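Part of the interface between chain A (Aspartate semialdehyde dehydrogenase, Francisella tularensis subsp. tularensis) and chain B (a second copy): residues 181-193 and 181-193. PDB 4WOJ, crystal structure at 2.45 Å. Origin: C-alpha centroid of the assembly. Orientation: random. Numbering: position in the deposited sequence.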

# COMPACT_ATOMS: atom_id res chain seq x y z
N LEU A 181 13.14 -0.37 11.74
CA LEU A 181 11.68 -0.47 11.71
C LEU A 181 11.15 -1.19 12.94
O LEU A 181 10.20 -0.72 13.58
N LEU A 182 11.76 -2.32 13.26
CA LEU A 182 11.38 -3.05 14.48
C LEU A 182 11.54 -2.20 15.73
O LEU A 182 10.70 -2.22 16.60
N GLN A 183 12.60 -1.43 15.77
CA GLN A 183 12.88 -0.61 16.93
C GLN A 183 11.93 0.61 17.04
O GLN A 183 11.39 0.90 18.13
N GLN A 184 11.70 1.30 15.92
CA GLN A 184 10.71 2.36 15.93
C GLN A 184 9.43 1.85 16.55
O GLN A 184 8.90 2.45 17.47
N THR A 185 8.97 0.72 16.05
CA THR A 185 7.71 0.11 16.50
C THR A 185 7.74 -0.27 17.99
O THR A 185 6.72 -0.21 18.69
N SER A 186 8.90 -0.72 18.44
CA SER A 186 9.07 -1.09 19.86
C SER A 186 8.89 0.12 20.76
O SER A 186 8.13 0.08 21.70
N LEU A 187 9.61 1.18 20.43
CA LEU A 187 9.63 2.39 21.23
C LEU A 187 8.28 3.06 21.32
O LEU A 187 7.81 3.43 22.40
N LEU A 188 7.66 3.22 20.17
CA LEU A 188 6.32 3.74 20.11
C LEU A 188 5.36 2.86 20.89
O LEU A 188 4.38 3.36 21.42
N SER A 189 5.59 1.55 20.91
CA SER A 189 4.71 0.66 21.68
C SER A 189 4.87 0.90 23.18
O SER A 189 3.91 0.75 23.93
N LYS A 190 6.06 1.28 23.61
CA LYS A 190 6.29 1.56 25.05
C LYS A 190 5.56 2.81 25.47
O LYS A 190 4.75 2.78 26.38
N ILE A 191 5.82 3.90 24.77
CA ILE A 191 5.15 5.17 25.07
C ILE A 191 3.63 5.10 24.98
O ILE A 191 2.94 5.82 25.68
N ASP A 192 3.09 4.21 24.16
CA ASP A 192 1.63 4.12 24.01
C ASP A 192 0.94 3.58 25.26
O ASP A 192 1.28 2.51 25.78
N ASN A 193 -0.07 4.33 25.70
CA ASN A 193 -0.84 4.06 26.90
C ASN A 193 -2.28 3.63 26.58
O ASN A 193 -3.05 4.38 25.99
N LEU B 181 -5.22 -3.08 16.56
CA LEU B 181 -3.99 -2.92 15.80
C LEU B 181 -2.88 -2.48 16.74
O LEU B 181 -1.75 -3.02 16.68
N LEU B 182 -3.18 -1.48 17.56
CA LEU B 182 -2.18 -0.97 18.53
C LEU B 182 -1.74 -2.09 19.44
O LEU B 182 -0.58 -2.23 19.73
N GLN B 183 -2.67 -2.92 19.83
CA GLN B 183 -2.36 -4.00 20.76
C GLN B 183 -1.56 -5.14 20.13
O GLN B 183 -0.58 -5.62 20.70
N GLN B 184 -1.99 -5.61 18.97
CA GLN B 184 -1.18 -6.58 18.21
C GLN B 184 0.27 -6.12 18.21
O GLN B 184 1.16 -6.85 18.57
N THR B 185 0.48 -4.87 17.82
CA THR B 185 1.83 -4.30 17.68
C THR B 185 2.59 -4.24 19.01
O THR B 185 3.81 -4.39 19.07
N SER B 186 1.84 -3.99 20.07
CA SER B 186 2.40 -3.92 21.41
C SER B 186 2.93 -5.26 21.83
O SER B 186 4.10 -5.39 22.21
N LEU B 187 2.08 -6.27 21.73
CA LEU B 187 2.44 -7.64 22.11
C LEU B 187 3.61 -8.22 21.32
O LEU B 187 4.56 -8.76 21.90
N LEU B 188 3.55 -8.08 19.99
CA LEU B 188 4.65 -8.49 19.14
C LEU B 188 5.92 -7.78 19.50
O LEU B 188 7.00 -8.36 19.39
N SER B 189 5.83 -6.52 19.88
CA SER B 189 7.02 -5.76 20.28
C SER B 189 7.64 -6.32 21.55
O SER B 189 8.85 -6.25 21.73
N LYS B 190 6.80 -6.83 22.45
CA LYS B 190 7.32 -7.38 23.72
C LYS B 190 8.11 -8.63 23.46
O LYS B 190 9.27 -8.72 23.89
N ILE B 191 7.52 -9.58 22.74
CA ILE B 191 8.23 -10.81 22.44
C ILE B 191 9.52 -10.58 21.64
O ILE B 191 10.44 -11.35 21.75
N ASP B 192 9.60 -9.51 20.86
CA ASP B 192 10.76 -9.32 19.96
C ASP B 192 12.04 -8.97 20.75
O ASP B 192 12.05 -8.03 21.55
N ASN B 193 13.09 -9.71 20.45
CA ASN B 193 14.39 -9.64 21.09
C ASN B 193 15.47 -9.08 20.15
O ASN B 193 15.77 -9.67 19.11

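The contact is a small, nearly symmetric crossing of the same helix from two copies, centred on short side chains and flanked by two water bridges. The helix axes approach to 9.0 Å at an angle of 113°, and the two stretches together bury 348 Å².

At the centre, Thr A185 and Thr B185 point toward the partner, both with chi1 in m, and their methyls meet at 3.2 Å (CG2 to CG2), a tight contact. This rotamer turns each hydroxyl back onto its own helix, where OG1 donates to the O of Leu A181 or Leu B181, 2.6 Å in each chain. Ser A189 and Ser B189 also point toward the partner in m, and OG donates to the O of Thr A185 at 2.5 Å or of Thr B185 at 2.4 Å, very short bonds within each helix. Ser A189 OG and Ser B189 OG lie 3.0 Å apart. Ser A186 and Ser B186, both in t, point sideways; the CA atoms of Ser A186 and Ser B189 are 5.1 Å apart, and Ser B189 OG lies 4.0 Å from Ser A186 CA.

At the margins, Asp B192 (t) places OD2 4.2 Å from Leu A182 CB. Water 1 donates to Leu A182 O (2.8 Å) and Asp B192 OD2 (3.0 Å); water 2 likewise joins Leu B182 O (2.7 Å) and Asp A192 OD2 (2.8 Å).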

# COMPACT_ATOMS: atom_id res chain seq x y z
CB LEU A 181 11.16 -1.19 10.43
CG LEU A 181 9.70 -1.67 10.48
CD1 LEU A 181 8.70 -0.55 10.69
CD2 LEU A 181 9.31 -2.42 9.23
CB LEU A 182 12.19 -4.34 14.68
CG LEU A 182 11.99 -5.42 13.62
CD1 LEU A 182 13.06 -6.50 13.76
CD2 LEU A 182 10.57 -5.98 13.70
CB GLN A 183 14.32 -0.16 16.90
CG GLN A 183 14.58 1.02 17.77
CD GLN A 183 15.91 0.91 18.43
OE1 GLN A 183 16.94 0.99 17.76
NE2 GLN A 183 15.91 0.72 19.75
CB GLN A 184 10.41 2.83 14.54
CG GLN A 184 11.56 3.57 13.90
CD GLN A 184 11.39 3.66 12.38
OE1 GLN A 184 10.34 3.27 11.84
NE2 GLN A 184 12.41 4.20 11.69
CB THR A 185 7.45 -1.15 15.67
OG1 THR A 185 7.74 -0.86 14.30
CG2 THR A 185 6.04 -1.60 15.78
CB SER A 186 10.44 -1.72 20.08
OG SER A 186 10.77 -1.73 21.47
CB LEU A 187 10.64 3.39 20.66
CG LEU A 187 12.10 2.92 20.78
CD1 LEU A 187 13.01 3.86 20.00
CD2 LEU A 187 12.52 2.85 22.25
CB LEU A 188 5.82 3.78 18.67
CG LEU A 188 6.55 4.67 17.67
CD1 LEU A 188 6.02 4.37 16.27
CD2 LEU A 188 6.37 6.13 17.99
CB SER A 189 4.95 -0.82 21.36
OG SER A 189 4.77 -1.08 19.98
CB LYS A 190 7.77 1.68 25.38
CG LYS A 190 8.41 0.32 25.63
CD LYS A 190 9.92 0.38 25.51
CE LYS A 190 10.51 -1.01 25.74
NZ LYS A 190 11.74 -1.22 24.94
CB ILE A 191 5.70 6.31 24.20
CG1 ILE A 191 5.19 7.69 24.65
CG2 ILE A 191 5.38 6.04 22.75
CD1 ILE A 191 5.75 8.15 25.99
CB ASP A 192 1.27 3.25 22.81
CG ASP A 192 -0.21 3.07 22.64
OD1 ASP A 192 -0.95 4.07 22.49
OD2 ASP A 192 -0.64 1.90 22.66
CB ASN A 193 -0.87 5.34 27.74
CG ASN A 193 -1.53 5.15 29.10
OD1 ASN A 193 -2.55 4.47 29.23
ND2 ASN A 193 -0.95 5.77 30.11
CB LEU B 181 -4.14 -1.93 14.62
CG LEU B 181 -2.82 -1.40 14.02
CD1 LEU B 181 -1.92 -2.47 13.47
CD2 LEU B 181 -3.08 -0.37 12.95
CB LEU B 182 -2.70 0.19 19.36
CG LEU B 182 -2.98 1.49 18.59
CD1 LEU B 182 -3.76 2.45 19.47
CD2 LEU B 182 -1.70 2.11 18.08
CB GLN B 183 -3.66 -4.49 21.37
CG GLN B 183 -3.56 -5.85 21.98
CD GLN B 183 -4.49 -5.94 23.14
OE1 GLN B 183 -5.70 -5.84 22.98
NE2 GLN B 183 -3.92 -6.08 24.35
CB GLN B 184 -1.66 -6.71 16.78
CG GLN B 184 -3.03 -7.35 16.64
CD GLN B 184 -3.64 -7.11 15.27
OE1 GLN B 184 -2.99 -6.53 14.38
NE2 GLN B 184 -4.92 -7.55 15.08
CB THR B 185 1.71 -2.88 17.10
OG1 THR B 185 0.73 -2.89 16.07
CG2 THR B 185 3.01 -2.39 16.56
CB SER B 186 1.36 -3.44 22.41
OG SER B 186 1.80 -3.72 23.74
CB LEU B 187 1.24 -8.56 21.95
CG LEU B 187 0.03 -8.21 22.84
CD1 LEU B 187 -1.19 -9.01 22.41
CD2 LEU B 187 0.36 -8.47 24.31
CB LEU B 188 4.36 -8.18 17.68
CG LEU B 188 3.11 -8.77 17.11
CD1 LEU B 188 2.94 -8.25 15.69
CD2 LEU B 188 3.22 -10.26 17.11
CB SER B 189 6.72 -4.27 20.51
OG SER B 189 6.10 -3.68 19.38
CB LYS B 190 6.20 -7.66 24.72
CG LYS B 190 5.86 -6.43 25.54
CD LYS B 190 4.51 -6.54 26.21
CE LYS B 190 4.22 -5.25 26.97
NZ LYS B 190 2.76 -4.96 27.00
CB ILE B 191 7.37 -11.89 21.78
CG1 ILE B 191 8.21 -13.17 21.72
CG2 ILE B 191 6.96 -11.47 20.37
CD1 ILE B 191 7.47 -14.46 21.43
CB ASP B 192 10.48 -8.23 18.92
CG ASP B 192 11.68 -7.92 18.05
OD1 ASP B 192 12.16 -8.82 17.32
OD2 ASP B 192 12.15 -6.75 18.08
CB ASN B 193 14.79 -11.05 21.52
CG ASN B 193 16.08 -11.09 22.34
OD1 ASN B 193 17.06 -10.39 22.02
ND2 ASN B 193 16.09 -11.91 23.39
O HOH W 1 10.05 -4.55 18.04
O HOH W 2 0.39 -0.22 21.23